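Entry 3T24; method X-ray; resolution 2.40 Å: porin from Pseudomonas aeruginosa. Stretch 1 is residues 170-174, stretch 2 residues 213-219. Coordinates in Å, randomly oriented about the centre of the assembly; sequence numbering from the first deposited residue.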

ATOM      1  N   ASP A 170     -17.977   5.106  -6.312  1.00 38.87           N
ATOM      2  CA  ASP A 170     -17.364   4.475  -7.485  1.00 36.46           C
ATOM      3  C   ASP A 170     -15.865   4.773  -7.536  1.00 34.16           C
ATOM      4  O   ASP A 170     -15.414   5.827  -7.096  1.00 36.74           O
ATOM      5  CB  ASP A 170     -18.034   4.925  -8.792  1.00 35.07           C
ATOM      6  CG  ASP A 170     -19.432   4.349  -8.971  1.00 59.03           C
ATOM      7  OD1 ASP A 170     -19.755   3.298  -8.378  1.00 38.29           O
ATOM      8  OD2 ASP A 170     -20.222   4.955  -9.719  1.00 63.67           O
ATOM      9  N   MET A 171     -15.107   3.835  -8.079  1.00 29.85           N
ATOM     10  CA  MET A 171     -13.662   3.964  -8.192  1.00 34.58           C
ATOM     11  C   MET A 171     -13.208   4.775  -9.413  1.00 34.77           C
ATOM     12  O   MET A 171     -13.951   4.958 -10.385  1.00 33.71           O
ATOM     13  CB  MET A 171     -13.030   2.574  -8.236  1.00 26.15           C
ATOM     14  CG  MET A 171     -13.206   1.801  -6.938  1.00 27.53           C
ATOM     15  SD  MET A 171     -12.869   0.035  -7.120  1.00 26.80           S
ATOM     16  CE  MET A 171     -14.488  -0.503  -7.657  1.00 28.62           C
ATOM     17  N   THR A 172     -11.980   5.269  -9.354  1.00 26.39           N
ATOM     18  CA  THR A 172     -11.394   5.895 -10.522  1.00 25.28           C
ATOM     19  C   THR A 172      -9.941   5.480 -10.593  1.00 29.76           C
ATOM     20  O   THR A 172      -9.476   4.652  -9.809  1.00 25.39           O
ATOM     21  CB  THR A 172     -11.479   7.454 -10.518  1.00 24.36           C
ATOM     22  OG1 THR A 172     -10.876   7.987  -9.337  1.00 36.78           O
ATOM     23  CG2 THR A 172     -12.917   7.954 -10.602  1.00 26.62           C
ATOM     24  N   ILE A 173      -9.225   6.078 -11.535  1.00 28.92           N
ATOM     25  CA  ILE A 173      -7.830   5.758 -11.725  1.00 27.75           C
ATOM     26  C   ILE A 173      -6.982   6.888 -11.151  1.00 19.11           C
ATOM     27  O   ILE A 173      -7.390   8.047 -11.130  1.00 23.85           O
ATOM     28  CB  ILE A 173      -7.515   5.567 -13.219  1.00 27.45           C
ATOM     29  CG1 ILE A 173      -6.238   4.744 -13.387  1.00 26.58           C
ATOM     30  CG2 ILE A 173      -7.410   6.960 -13.943  1.00 23.58           C
ATOM     31  CD1 ILE A 173      -5.872   4.474 -14.839  1.00 30.88           C
ATOM     32  N   THR A 174      -5.807   6.558 -10.658  1.00 19.00           N
ATOM     33  CA  THR A 174      -4.888   7.611 -10.252  1.00 22.44           C
ATOM     34  C   THR A 174      -4.456   8.413 -11.477  1.00 26.12           C
ATOM     35  O   THR A 174      -3.976   7.848 -12.457  1.00 25.88           O
ATOM     36  CB  THR A 174      -3.664   7.020  -9.583  1.00 24.77           C
ATOM     37  OG1 THR A 174      -4.090   6.110  -8.555  1.00 27.25           O
ATOM     38  CG2 THR A 174      -2.781   8.152  -8.973  1.00 19.03           C
TER
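Stretch 2 213-219: KLDNFYK

Stretch 2 packs against stretch 1 as a small apolar contact, a tight turn between two strand ends laying three side chains on an extended loop segment, with no hydrogen bond passing from one stretch to the other. The two segments belong to the same chain, at least 41 residues apart in sequence where they touch, and together they bury 279 Å² of surface.

Stretch 1 has no regular secondary structure, yet its phi/psi values, from -60/149 at Asp-170 to -65/126 at Thr-174, are those of a drawn-out backbone. Stretch 2 reverses direction instead. Lys-213 and Leu-214 end one strand, Tyr-218 and Lys-219 begin the next, and the residues between them make the connection. The amides of Phe-217 and Tyr-218 both donate to the carbonyl of Leu-214, with N to O distances of 2.8 Å for Phe-217 N to Leu-214 O and 3.2 Å for Tyr-218 N to Leu-214 O; a weak bond of 3.0 Å returns from Leu-214 N to Tyr-218 O. Asn-216, at phi/psi 75/-15, takes the left-handed conformation that asparagine tolerates better than most residues. Because the chain doubles back, no single direction describes how stretch 2 runs along stretch 1; the nearest pair of CA atoms, those of Ile-173 and Phe-217, is 7.1 Å apart.

The turn brings Leu-214, Phe-217 and Tyr-218 to the contact, each with its CA-to-CB bond toward stretch 1. Leu-214 (chi1 t, chi2 p) meets three residues with its branched end: CD1 lies 3.9 Å from CB of Met-171, while CD2 is 3.6 Å from the carbonyl O of Thr-172 and 4.3 Å from N of Ile-173. The first is an apolar side-chain contact, the other two simple packing against backbone. The CA-to-CB bond of Met-171 points sideways, and the residue is buried, a place that suits its long, unbranched and uncharged side chain.

Phe-217 spans more of stretch 1. CD1 of Phe-217 is 3.6 Å from CB of Ile-173, its CZ 4.0 Å from CA of Thr-172, and its CE2 4.2 Å from O of Met-171. A broad, rigid ring can thus touch three successive residues, meeting both side chain and main chain without needing a polar partner. Thr-172 directs its CA-to-CB bond away, which leaves its backbone near the ring, and its OG1 is hydrogen-bonded elsewhere in the structure.

Ile-173 is the counterpart in stretch 1, the residue there with the most area covered and the one whose CA-to-CB bond points toward stretch 2. Its beta-branched side chain is fully apolar: CB meets Phe-217, and CD1 of Ile-173, with chi1 and chi2 both t, lies 3.8 Å from CD2 of Tyr-218. Tyrosine offers carbon to this neighbour through its ring.

The charged residues stay clear of the contact. In stretch 2, Lys-213 and Asp-215 form a salt bridge with NZ of Lys-213 3.2 Å from OD1 of Asp-215, so the two opposite charges satisfy each other away from the contact.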

ATOM      1  N   LYS A 213      -8.853  -5.780 -13.580  1.00 31.96           N
ATOM      2  CA  LYS A 213      -9.528  -4.926 -14.539  1.00 27.51           C
ATOM      3  C   LYS A 213     -10.457  -3.920 -13.877  1.00 27.45           C
ATOM      4  O   LYS A 213     -11.469  -4.282 -13.288  1.00 30.81           O
ATOM      5  CB  LYS A 213     -10.304  -5.769 -15.559  1.00 26.83           C
ATOM      6  CG  LYS A 213     -10.980  -4.934 -16.635  1.00 31.78           C
ATOM      7  CD  LYS A 213     -11.852  -5.799 -17.523  1.00 39.34           C
ATOM      8  CE  LYS A 213     -13.148  -5.082 -17.818  1.00 45.39           C
ATOM      9  NZ  LYS A 213     -14.184  -6.023 -18.281  1.00 49.85           N
ATOM     10  N   LEU A 214     -10.111  -2.645 -13.968  1.00 24.90           N
ATOM     11  CA  LEU A 214     -11.022  -1.598 -13.538  1.00 22.58           C
ATOM     12  C   LEU A 214     -11.903  -1.268 -14.744  1.00 26.34           C
ATOM     13  O   LEU A 214     -11.448  -0.655 -15.717  1.00 29.62           O
ATOM     14  CB  LEU A 214     -10.261  -0.371 -13.049  1.00 21.17           C
ATOM     15  CG  LEU A 214     -11.114   0.760 -12.472  1.00 34.69           C
ATOM     16  CD1 LEU A 214     -11.949   0.283 -11.237  1.00 22.42           C
ATOM     17  CD2 LEU A 214     -10.250   1.994 -12.124  1.00 19.60           C
ATOM     18  N   ASP A 215     -13.159  -1.687 -14.690  1.00 24.64           N
ATOM     19  CA  ASP A 215     -13.991  -1.639 -15.884  1.00 29.34           C
ATOM     20  C   ASP A 215     -13.954  -0.254 -16.534  1.00 31.15           C
ATOM     21  O   ASP A 215     -14.097   0.775 -15.853  1.00 24.62           O
ATOM     22  CB  ASP A 215     -15.423  -2.083 -15.572  1.00 34.53           C
ATOM     23  CG  ASP A 215     -16.163  -2.578 -16.792  1.00 47.25           C
ATOM     24  OD1 ASP A 215     -15.539  -3.182 -17.693  1.00 56.68           O
ATOM     25  OD2 ASP A 215     -17.384  -2.359 -16.853  1.00 55.05           O
ATOM     26  N   ASN A 216     -13.745  -0.260 -17.856  1.00 31.04           N
ATOM     27  CA  ASN A 216     -13.648   0.947 -18.684  1.00 30.28           C
ATOM     28  C   ASN A 216     -12.343   1.745 -18.559  1.00 33.17           C
ATOM     29  O   ASN A 216     -12.030   2.582 -19.424  1.00 36.17           O
ATOM     30  CB  ASN A 216     -14.882   1.852 -18.520  1.00 29.58           C
ATOM     31  CG  ASN A 216     -16.166   1.149 -18.948  1.00 38.99           C
ATOM     32  OD1 ASN A 216     -16.198   0.447 -19.963  1.00 42.54           O
ATOM     33  ND2 ASN A 216     -17.216   1.304 -18.158  1.00 44.13           N
ATOM     34  N   PHE A 217     -11.568   1.466 -17.516  1.00 26.37           N
ATOM     35  CA  PHE A 217     -10.302   2.165 -17.319  1.00 22.29           C
ATOM     36  C   PHE A 217      -9.112   1.419 -17.890  1.00 28.95           C
ATOM     37  O   PHE A 217      -8.436   1.929 -18.776  1.00 36.10           O
ATOM     38  CB  PHE A 217     -10.075   2.473 -15.832  1.00 21.05           C
ATOM     39  CG  PHE A 217     -10.934   3.579 -15.316  1.00 26.56           C
ATOM     40  CD1 PHE A 217     -10.449   4.874 -15.255  1.00 22.92           C
ATOM     41  CD2 PHE A 217     -12.246   3.332 -14.918  1.00 27.16           C
ATOM     42  CE1 PHE A 217     -11.233   5.895 -14.779  1.00 27.43           C
ATOM     43  CE2 PHE A 217     -13.045   4.352 -14.453  1.00 26.18           C
ATOM     44  CZ  PHE A 217     -12.534   5.642 -14.371  1.00 25.83           C
ATOM     45  N   TYR A 218      -8.858   0.215 -17.379  1.00 24.15           N
ATOM     46  CA  TYR A 218      -7.664  -0.537 -17.751  1.00 22.87           C
ATOM     47  C   TYR A 218      -7.735  -2.009 -17.389  1.00 32.65           C
ATOM     48  O   TYR A 218      -8.520  -2.436 -16.518  1.00 33.60           O
ATOM     49  CB  TYR A 218      -6.419   0.077 -17.084  1.00 21.64           C
ATOM     50  CG  TYR A 218      -6.333  -0.113 -15.570  1.00 27.52           C
ATOM     51  CD1 TYR A 218      -5.744  -1.249 -15.023  1.00 28.31           C
ATOM     52  CD2 TYR A 218      -6.847   0.842 -14.694  1.00 22.39           C
ATOM     53  CE1 TYR A 218      -5.658  -1.426 -13.674  1.00 20.59           C
ATOM     54  CE2 TYR A 218      -6.747   0.684 -13.320  1.00 26.42           C
ATOM     55  CZ  TYR A 218      -6.163  -0.461 -12.820  1.00 28.02           C
ATOM     56  OH  TYR A 218      -6.061  -0.631 -11.465  1.00 31.74           O
ATOM     57  N   LYS A 219      -6.889  -2.775 -18.067  1.00 32.92           N
ATOM     58  CA  LYS A 219      -6.609  -4.160 -17.726  1.00 30.31           C
ATOM     59  C   LYS A 219      -5.138  -4.216 -17.390  1.00 31.87           C
ATOM     60  O   LYS A 219      -4.321  -3.527 -18.003  1.00 33.83           O
ATOM     61  CB  LYS A 219      -6.831  -5.081 -18.921  1.00 39.08           C
ATOM     62  CG  LYS A 219      -8.113  -4.879 -19.666  1.00 48.05           C
ATOM     63  CD  LYS A 219      -8.312  -5.996 -20.678  1.00 53.77           C
ATOM     64  CE  LYS A 219      -9.082  -5.497 -21.877  1.00 60.87           C
ATOM     65  NZ  LYS A 219      -8.269  -4.508 -22.647  1.00 60.66           N
TER